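Local coordinates for probable secreted solute-binding lipoprotein (PDB 3I3V) that probably binds a solute outside the cell and hands it to a membrane transporter, as extracellular solute-binding proteins of bacteria generally do, at residues Pro127-Arg132 with Thr235-Glu240; Asp332-Gly337 with Ala343-Gly348. All coordinates share one frame; numbering follows the deposited sequence.

Contact 1 of 2, residues Pro127-Arg132 with Thr235-Glu240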
ATOM      1  N   PRO C 127     -29.021  19.059  47.909  1.00 33.16           N
ATOM      2  CA  PRO C 127     -29.408  17.851  48.649  1.00 32.84           C
ATOM      3  C   PRO C 127     -29.743  18.029  50.137  1.00 33.01           C
ATOM      4  O   PRO C 127     -29.799  19.145  50.660  1.00 32.72           O
ATOM      5  CB  PRO C 127     -28.199  16.953  48.455  1.00 31.90           C
ATOM      6  CG  PRO C 127     -27.067  17.960  48.618  1.00 33.26           C
ATOM      7  CD  PRO C 127     -27.552  19.167  47.817  1.00 32.76           C
ATOM      8  N   VAL C 128     -29.951  16.898  50.805  1.00 33.07           N
ATOM      9  CA  VAL C 128     -30.252  16.868  52.229  1.00 34.08           C
ATOM     10  C   VAL C 128     -29.051  16.293  52.980  1.00 35.49           C
ATOM     11  O   VAL C 128     -28.598  15.185  52.687  1.00 36.36           O
ATOM     12  CB  VAL C 128     -31.486  15.983  52.530  1.00 34.22           C
ATOM     13  CG1 VAL C 128     -31.840  16.081  53.999  1.00 33.21           C
ATOM     14  CG2 VAL C 128     -32.666  16.411  51.674  1.00 31.73           C
ATOM     15  N   ALA C 129     -28.537  17.055  53.940  1.00 35.52           N
ATOM     16  CA  ALA C 129     -27.397  16.638  54.744  1.00 34.46           C
ATOM     17  C   ALA C 129     -27.880  16.093  56.092  1.00 35.51           C
ATOM     18  O   ALA C 129     -28.728  16.706  56.747  1.00 34.93           O
ATOM     19  CB  ALA C 129     -26.458  17.823  54.960  1.00 34.68           C
ATOM     20  N   TYR C 130     -27.334  14.942  56.486  1.00 35.70           N
ATOM     21  CA  TYR C 130     -27.683  14.268  57.741  1.00 37.18           C
ATOM     22  C   TYR C 130     -26.454  14.125  58.642  1.00 37.55           C
ATOM     23  O   TYR C 130     -25.460  13.507  58.261  1.00 36.68           O
ATOM     24  CB  TYR C 130     -28.244  12.869  57.451  1.00 38.85           C
ATOM     25  CG  TYR C 130     -29.496  12.853  56.593  1.00 38.92           C
ATOM     26  CD1 TYR C 130     -30.759  12.805  57.171  1.00 37.34           C
ATOM     27  CD2 TYR C 130     -29.411  12.884  55.200  1.00 37.07           C
ATOM     28  CE1 TYR C 130     -31.910  12.786  56.388  1.00 37.02           C
ATOM     29  CE2 TYR C 130     -30.556  12.866  54.411  1.00 36.71           C
ATOM     30  CZ  TYR C 130     -31.801  12.816  55.012  1.00 35.89           C
ATOM     31  OH  TYR C 130     -32.938  12.787  54.242  1.00 35.66           O
ATOM     32  N   ASN C 131     -26.528  14.699  59.836  1.00 36.88           N
ATOM     33  CA  ASN C 131     -25.424  14.627  60.785  1.00 39.61           C
ATOM     34  C   ASN C 131     -25.469  13.260  61.492  1.00 40.66           C
ATOM     35  O   ASN C 131     -26.359  12.995  62.296  1.00 41.96           O
ATOM     36  CB  ASN C 131     -25.544  15.791  61.786  1.00 36.73           C
ATOM     37  CG  ASN C 131     -24.433  15.797  62.827  1.00 37.24           C
ATOM     38  OD1 ASN C 131     -24.117  16.840  63.404  1.00 33.48           O
ATOM     39  ND2 ASN C 131     -23.851  14.631  63.086  1.00 34.46           N
ATOM     40  N   ARG C 132     -24.514  12.391  61.172  1.00 42.81           N
ATOM     41  CA  ARG C 132     -24.453  11.047  61.751  1.00 44.95           C
ATOM     42  C   ARG C 132     -24.174  11.018  63.245  1.00 44.77           C
ATOM     43  O   ARG C 132     -24.801  10.268  63.988  1.00 44.00           O
ATOM     44  CB  ARG C 132     -23.399  10.214  61.033  1.00 47.67           C
ATOM     45  CG  ARG C 132     -23.926   9.439  59.852  1.00 51.27           C
ATOM     46  CD  ARG C 132     -24.802   8.302  60.317  1.00 54.10           C
ATOM     47  NE  ARG C 132     -25.220   7.459  59.205  1.00 56.19           N
ATOM     48  CZ  ARG C 132     -25.969   6.376  59.343  1.00 58.16           C
ATOM     49  NH1 ARG C 132     -26.380   6.011  60.549  1.00 59.41           N
ATOM     50  NH2 ARG C 132     -26.307   5.659  58.280  1.00 60.86           N
ATOM     51  N   THR C 235     -26.782  28.273  61.312  1.00 40.61           N
ATOM     52  CA  THR C 235     -26.204  28.248  62.645  1.00 42.12           C
ATOM     53  C   THR C 235     -26.562  26.962  63.379  1.00 42.13           C
ATOM     54  O   THR C 235     -25.682  26.260  63.863  1.00 42.62           O
ATOM     55  CB  THR C 235     -26.673  29.461  63.495  1.00 42.25           C
ATOM     56  OG1 THR C 235     -25.909  30.619  63.138  1.00 42.88           O
ATOM     57  CG2 THR C 235     -26.488  29.189  64.976  1.00 42.20           C
ATOM     58  N   GLN C 236     -27.856  26.655  63.456  1.00 42.79           N
ATOM     59  CA  GLN C 236     -28.319  25.456  64.156  1.00 41.34           C
ATOM     60  C   GLN C 236     -27.612  24.178  63.731  1.00 41.27           C
ATOM     61  O   GLN C 236     -27.299  23.333  64.567  1.00 41.06           O
ATOM     62  CB  GLN C 236     -29.831  25.283  63.992  1.00 39.93           C
ATOM     63  CG  GLN C 236     -30.640  26.261  64.819  1.00 38.36           C
ATOM     64  CD  GLN C 236     -32.132  25.991  64.777  1.00 38.51           C
ATOM     65  OE1 GLN C 236     -32.915  26.709  65.391  1.00 39.59           O
ATOM     66  NE2 GLN C 236     -32.530  24.957  64.051  1.00 36.84           N
ATOM     67  N   PHE C 237     -27.358  24.033  62.436  1.00 41.04           N
ATOM     68  CA  PHE C 237     -26.683  22.839  61.952  1.00 40.60           C
ATOM     69  C   PHE C 237     -25.172  22.858  62.234  1.00 41.85           C
ATOM     70  O   PHE C 237     -24.598  21.835  62.603  1.00 41.01           O
ATOM     71  CB  PHE C 237     -26.940  22.655  60.455  1.00 36.37           C
ATOM     72  CG  PHE C 237     -26.466  21.332  59.922  1.00 34.37           C
ATOM     73  CD1 PHE C 237     -25.141  21.149  59.537  1.00 33.95           C
ATOM     74  CD2 PHE C 237     -27.343  20.260  59.826  1.00 32.68           C
ATOM     75  CE1 PHE C 237     -24.699  19.915  59.063  1.00 31.96           C
ATOM     76  CE2 PHE C 237     -26.914  19.027  59.358  1.00 32.47           C
ATOM     77  CZ  PHE C 237     -25.586  18.854  58.973  1.00 31.91           C
ATOM     78  N   ASN C 238     -24.541  24.020  62.070  1.00 42.67           N
ATOM     79  CA  ASN C 238     -23.099  24.152  62.298  1.00 42.91           C
ATOM     80  C   ASN C 238     -22.652  23.957  63.735  1.00 41.83           C
ATOM     81  O   ASN C 238     -21.560  23.462  63.977  1.00 42.18           O
ATOM     82  CB  ASN C 238     -22.603  25.499  61.777  1.00 41.63           C
ATOM     83  CG  ASN C 238     -22.575  25.542  60.275  1.00 41.86           C
ATOM     84  OD1 ASN C 238     -22.930  24.560  59.619  1.00 39.95           O
ATOM     85  ND2 ASN C 238     -22.151  26.670  59.712  1.00 41.85           N
ATOM     86  N   THR C 239     -23.490  24.355  64.685  1.00 42.49           N
ATOM     87  CA  THR C 239     -23.174  24.181  66.099  1.00 43.15           C
ATOM     88  C   THR C 239     -23.754  22.838  66.546  1.00 43.52           C
ATOM     89  O   THR C 239     -23.689  22.467  67.719  1.00 44.32           O
ATOM     90  CB  THR C 239     -23.784  25.304  66.966  1.00 43.59           C
ATOM     91  OG1 THR C 239     -25.209  25.315  66.807  1.00 42.76           O
ATOM     92  CG2 THR C 239     -23.211  26.660  66.564  1.00 42.57           C
ATOM     93  N   GLU C 240     -24.333  22.121  65.590  1.00 42.65           N
ATOM     94  CA  GLU C 240     -24.912  20.818  65.845  1.00 42.98           C
ATOM     95  C   GLU C 240     -26.061  20.826  66.845  1.00 43.03           C
ATOM     96  O   GLU C 240     -26.100  20.003  67.761  1.00 43.65           O
ATOM     97  CB  GLU C 240     -23.828  19.841  66.307  1.00 42.57           C
ATOM     98  CG  GLU C 240     -22.759  19.571  65.263  1.00 43.47           C
ATOM     99  CD  GLU C 240     -21.719  18.575  65.734  1.00 43.27           C
ATOM    100  OE1 GLU C 240     -21.061  18.846  66.757  1.00 45.66           O
ATOM    101  OE2 GLU C 240     -21.556  17.521  65.085  1.00 42.95           O
TER
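F237 reaches from the end of helix 230-238 to A129 and N131 on strand 122-131, a helix-on-sheet contact within the periplasmic-binding-protein fold of this family. It illustrates how one aromatic ring can dock a helix terminus by spanning alternate residues of a strand: A129 and N131 both point toward the helix, whereas Y130 between them points away. With its CG anti to the backbone N (chi1 -171°), F237 directs its ring toward the strand. F237 CZ lies 4.2 Å from A129 CB and also 4.2 Å from N131 CB. On the same ring, F237 CE2 comes to 3.9 Å from A129 O. T263 on the adjacent strand 263-266 packs against the same phenylalanine, so the residues round it come from more than one strand.

N131 carries the contact onward to E240. Its side chain crosses that of the glutamate at about a right angle, yet the amide and carboxylate planes end only 18° apart. N131 CG stands 4.0 Å from E240 OE2, whose hydrogen-bond partner is H262 NE2. An alanine in place of the asparagine would keep the CB beside the ring but would probably open a gap next to the E240 carboxylate, leaving its position to depend more on H262.

The helix closes in a Schellman motif at E240, whose positive phi of 62° turns the chain out of the helix. Here E240 N bonds to F237 O at 3.0 Å. One turn back, T235 O accepts two bonds from T239, one from the backbone N and one from OG1, which sits above the carbonyl plane at 3.1 Å.

Contact 2 of 2, residues Asp332-Gly337 with Ala343-Gly348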
ATOM      1  N   ASP C 332     -15.787  14.556  35.144  1.00 38.69           N
ATOM      2  CA  ASP C 332     -15.424  13.354  35.879  1.00 39.58           C
ATOM      3  C   ASP C 332     -14.855  13.873  37.194  1.00 38.27           C
ATOM      4  O   ASP C 332     -14.633  13.114  38.138  1.00 38.00           O
ATOM      5  CB  ASP C 332     -14.366  12.546  35.113  1.00 42.40           C
ATOM      6  CG  ASP C 332     -14.955  11.757  33.947  1.00 46.10           C
ATOM      7  OD1 ASP C 332     -14.188  11.391  33.026  1.00 49.48           O
ATOM      8  OD2 ASP C 332     -16.180  11.487  33.952  1.00 47.01           O
ATOM      9  N   ALA C 333     -14.645  15.189  37.237  1.00 35.39           N
ATOM     10  CA  ALA C 333     -14.113  15.869  38.410  1.00 32.49           C
ATOM     11  C   ALA C 333     -15.139  15.874  39.536  1.00 32.76           C
ATOM     12  O   ALA C 333     -16.348  15.829  39.295  1.00 31.35           O
ATOM     13  CB  ALA C 333     -13.732  17.303  38.056  1.00 31.14           C
ATOM     14  N   VAL C 334     -14.639  15.944  40.763  1.00 30.86           N
ATOM     15  CA  VAL C 334     -15.479  15.956  41.940  1.00 31.09           C
ATOM     16  C   VAL C 334     -14.927  16.968  42.926  1.00 31.48           C
ATOM     17  O   VAL C 334     -13.718  17.051  43.122  1.00 32.83           O
ATOM     18  CB  VAL C 334     -15.504  14.576  42.611  1.00 32.96           C
ATOM     19  CG1 VAL C 334     -16.300  14.647  43.915  1.00 32.53           C
ATOM     20  CG2 VAL C 334     -16.107  13.542  41.658  1.00 28.19           C
ATOM     21  N   SER C 335     -15.811  17.743  43.539  1.00 30.98           N
ATOM     22  CA  SER C 335     -15.384  18.745  44.502  1.00 34.74           C
ATOM     23  C   SER C 335     -14.878  18.081  45.786  1.00 36.17           C
ATOM     24  O   SER C 335     -15.536  18.101  46.823  1.00 37.04           O
ATOM     25  CB  SER C 335     -16.540  19.705  44.817  1.00 36.09           C
ATOM     26  OG  SER C 335     -16.870  20.495  43.687  1.00 34.27           O
ATOM     27  N   THR C 336     -13.695  17.488  45.687  1.00 37.55           N
ATOM     28  CA  THR C 336     -13.037  16.804  46.795  1.00 37.61           C
ATOM     29  C   THR C 336     -12.656  17.709  47.971  1.00 37.16           C
ATOM     30  O   THR C 336     -12.829  17.327  49.127  1.00 38.59           O
ATOM     31  CB  THR C 336     -11.772  16.091  46.277  1.00 36.86           C
ATOM     32  OG1 THR C 336     -12.144  14.840  45.692  1.00 37.83           O
ATOM     33  CG2 THR C 336     -10.781  15.861  47.393  1.00 41.62           C
ATOM     34  N   GLY C 337     -12.133  18.896  47.673  1.00 36.90           N
ATOM     35  CA  GLY C 337     -11.720  19.823  48.717  1.00 35.71           C
ATOM     36  C   GLY C 337     -12.859  20.435  49.514  1.00 35.91           C
ATOM     37  O   GLY C 337     -12.633  21.174  50.476  1.00 37.03           O
ATOM     38  N   ALA C 343     -19.524  14.905  47.925  1.00 34.36           N
ATOM     39  CA  ALA C 343     -20.435  13.795  48.234  1.00 36.24           C
ATOM     40  C   ALA C 343     -21.801  13.985  47.552  1.00 37.16           C
ATOM     41  O   ALA C 343     -22.423  13.016  47.099  1.00 39.38           O
ATOM     42  CB  ALA C 343     -20.619  13.664  49.749  1.00 34.90           C
ATOM     43  N   ALA C 344     -22.273  15.225  47.482  1.00 36.29           N
ATOM     44  CA  ALA C 344     -23.551  15.490  46.829  1.00 36.55           C
ATOM     45  C   ALA C 344     -23.427  15.172  45.335  1.00 36.45           C
ATOM     46  O   ALA C 344     -24.346  14.628  44.719  1.00 34.57           O
ATOM     47  CB  ALA C 344     -23.949  16.951  47.026  1.00 34.51           C
ATOM     48  N   GLN C 345     -22.283  15.521  44.758  1.00 37.21           N
ATOM     49  CA  GLN C 345     -22.042  15.279  43.341  1.00 40.24           C
ATOM     50  C   GLN C 345     -21.984  13.795  43.016  1.00 42.12           C
ATOM     51  O   GLN C 345     -22.404  13.381  41.934  1.00 40.52           O
ATOM     52  CB  GLN C 345     -20.733  15.947  42.900  1.00 39.95           C
ATOM     53  CG  GLN C 345     -20.816  17.458  42.786  1.00 38.52           C
ATOM     54  CD  GLN C 345     -19.460  18.103  42.663  1.00 37.96           C
ATOM     55  OE1 GLN C 345     -18.431  17.448  42.804  1.00 38.59           O
ATOM     56  NE2 GLN C 345     -19.450  19.402  42.409  1.00 37.84           N
ATOM     57  N   ARG C 346     -21.465  13.006  43.960  1.00 44.85           N
ATOM     58  CA  ARG C 346     -21.328  11.562  43.785  1.00 47.48           C
ATOM     59  C   ARG C 346     -22.629  10.790  43.963  1.00 49.21           C
ATOM     60  O   ARG C 346     -22.658   9.567  43.812  1.00 49.75           O
ATOM     61  CB  ARG C 346     -20.265  11.000  44.734  1.00 47.99           C
ATOM     62  CG  ARG C 346     -18.834  11.250  44.279  1.00 51.38           C
ATOM     63  CD  ARG C 346     -17.862  10.293  44.961  1.00 54.24           C
ATOM     64  NE  ARG C 346     -17.076  10.930  46.014  1.00 57.80           N
ATOM     65  CZ  ARG C 346     -15.807  11.312  45.880  1.00 59.13           C
ATOM     66  NH1 ARG C 346     -15.166  11.124  44.729  1.00 59.22           N
ATOM     67  NH2 ARG C 346     -15.175  11.877  46.901  1.00 59.17           N
ATOM     68  N   LEU C 347     -23.697  11.507  44.297  1.00 49.14           N
ATOM     69  CA  LEU C 347     -25.016  10.906  44.463  1.00 49.76           C
ATOM     70  C   LEU C 347     -25.507  10.542  43.056  1.00 50.81           C
ATOM     71  O   LEU C 347     -25.380  11.340  42.129  1.00 51.07           O
ATOM     72  CB  LEU C 347     -25.963  11.923  45.116  1.00 47.19           C
ATOM     73  CG  LEU C 347     -26.510  11.719  46.535  1.00 45.11           C
ATOM     74  CD1 LEU C 347     -25.528  10.960  47.407  1.00 45.02           C
ATOM     75  CD2 LEU C 347     -26.833  13.088  47.129  1.00 42.18           C
ATOM     76  N   GLY C 348     -26.067   9.349  42.893  1.00 50.85           N
ATOM     77  CA  GLY C 348     -26.527   8.955  41.573  1.00 52.88           C
ATOM     78  C   GLY C 348     -28.020   8.739  41.416  1.00 54.06           C
ATOM     79  O   GLY C 348     -28.818   9.652  41.613  1.00 54.38           O
TER
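Q345, near the end of helix 339-345, lays its amide against S335 in the preceding loop, and both polar atoms of the amide are used. Q345 OE1 receives the backbone N-H of S335 at an N-to-O distance of 2.7 Å in a nearly straight bond (174°), with the donor tilted modestly from the carbonyl plane. Beside it, Q345 NE2 donates to S335 OG over 3.1 Å in a more bent bond of 137°. Together the pair shows how a side-chain amide can bind one residue twice, through main chain and hydroxyl at once, and so fix its own rotation. The grip extends outward: S335 OG is also bonded to V320 O, and Q345 NE2 to D326 OD1. S335 is the centre of an inverse gamma turn, in which T336 N reaches back to V334 O. Q345 OE1 also lies against the first residue of that turn, 3.4 Å from V334 CA and 3.7 Å from V334 CG1.

The other half of the contact is looser and faces solvent. Here R346 leaves the helix end and bends at its third torsion (chi3 -105°). The R346 side chain crosses that of V334 at about a right angle, and its guanidinium lies with one face toward V334 CG1. That methyl is offset toward the rim of the group, with 3.8 Å from V334 CG1 to R346 NH1. Beyond it, T336 OG1 comes only to 4.4 Å from R346 NH2, an approach too long to hold the arginine.

The loop packs on helix 313-323 and the 343-348 segment on strand 263-266. A333 touches A317 and V320 of that helix, which Q345 also meets through V320, while A343 and L347 rest on V265 of the strand.

Read from the N terminus, the chain first lays down 127-132 and returns to it with 235-240 after 102 largely helical residues, so contact 1 closes a long excursion. Contact 2 opens only after that loop is complete: 332-337 and 343-348 are separated by five residues, most of them helical, and pin a loop to the helix that follows it. The two loops are therefore in series, neither enclosing nor crossing the other. In space they meet, with P127 CG 3.6 Å from A344 CB. Strand 263-266 is shared ground, since T263 packs beside contact 1 and V265 beside contact 2, tying helices 230-238 and 339-345 to a common sheet.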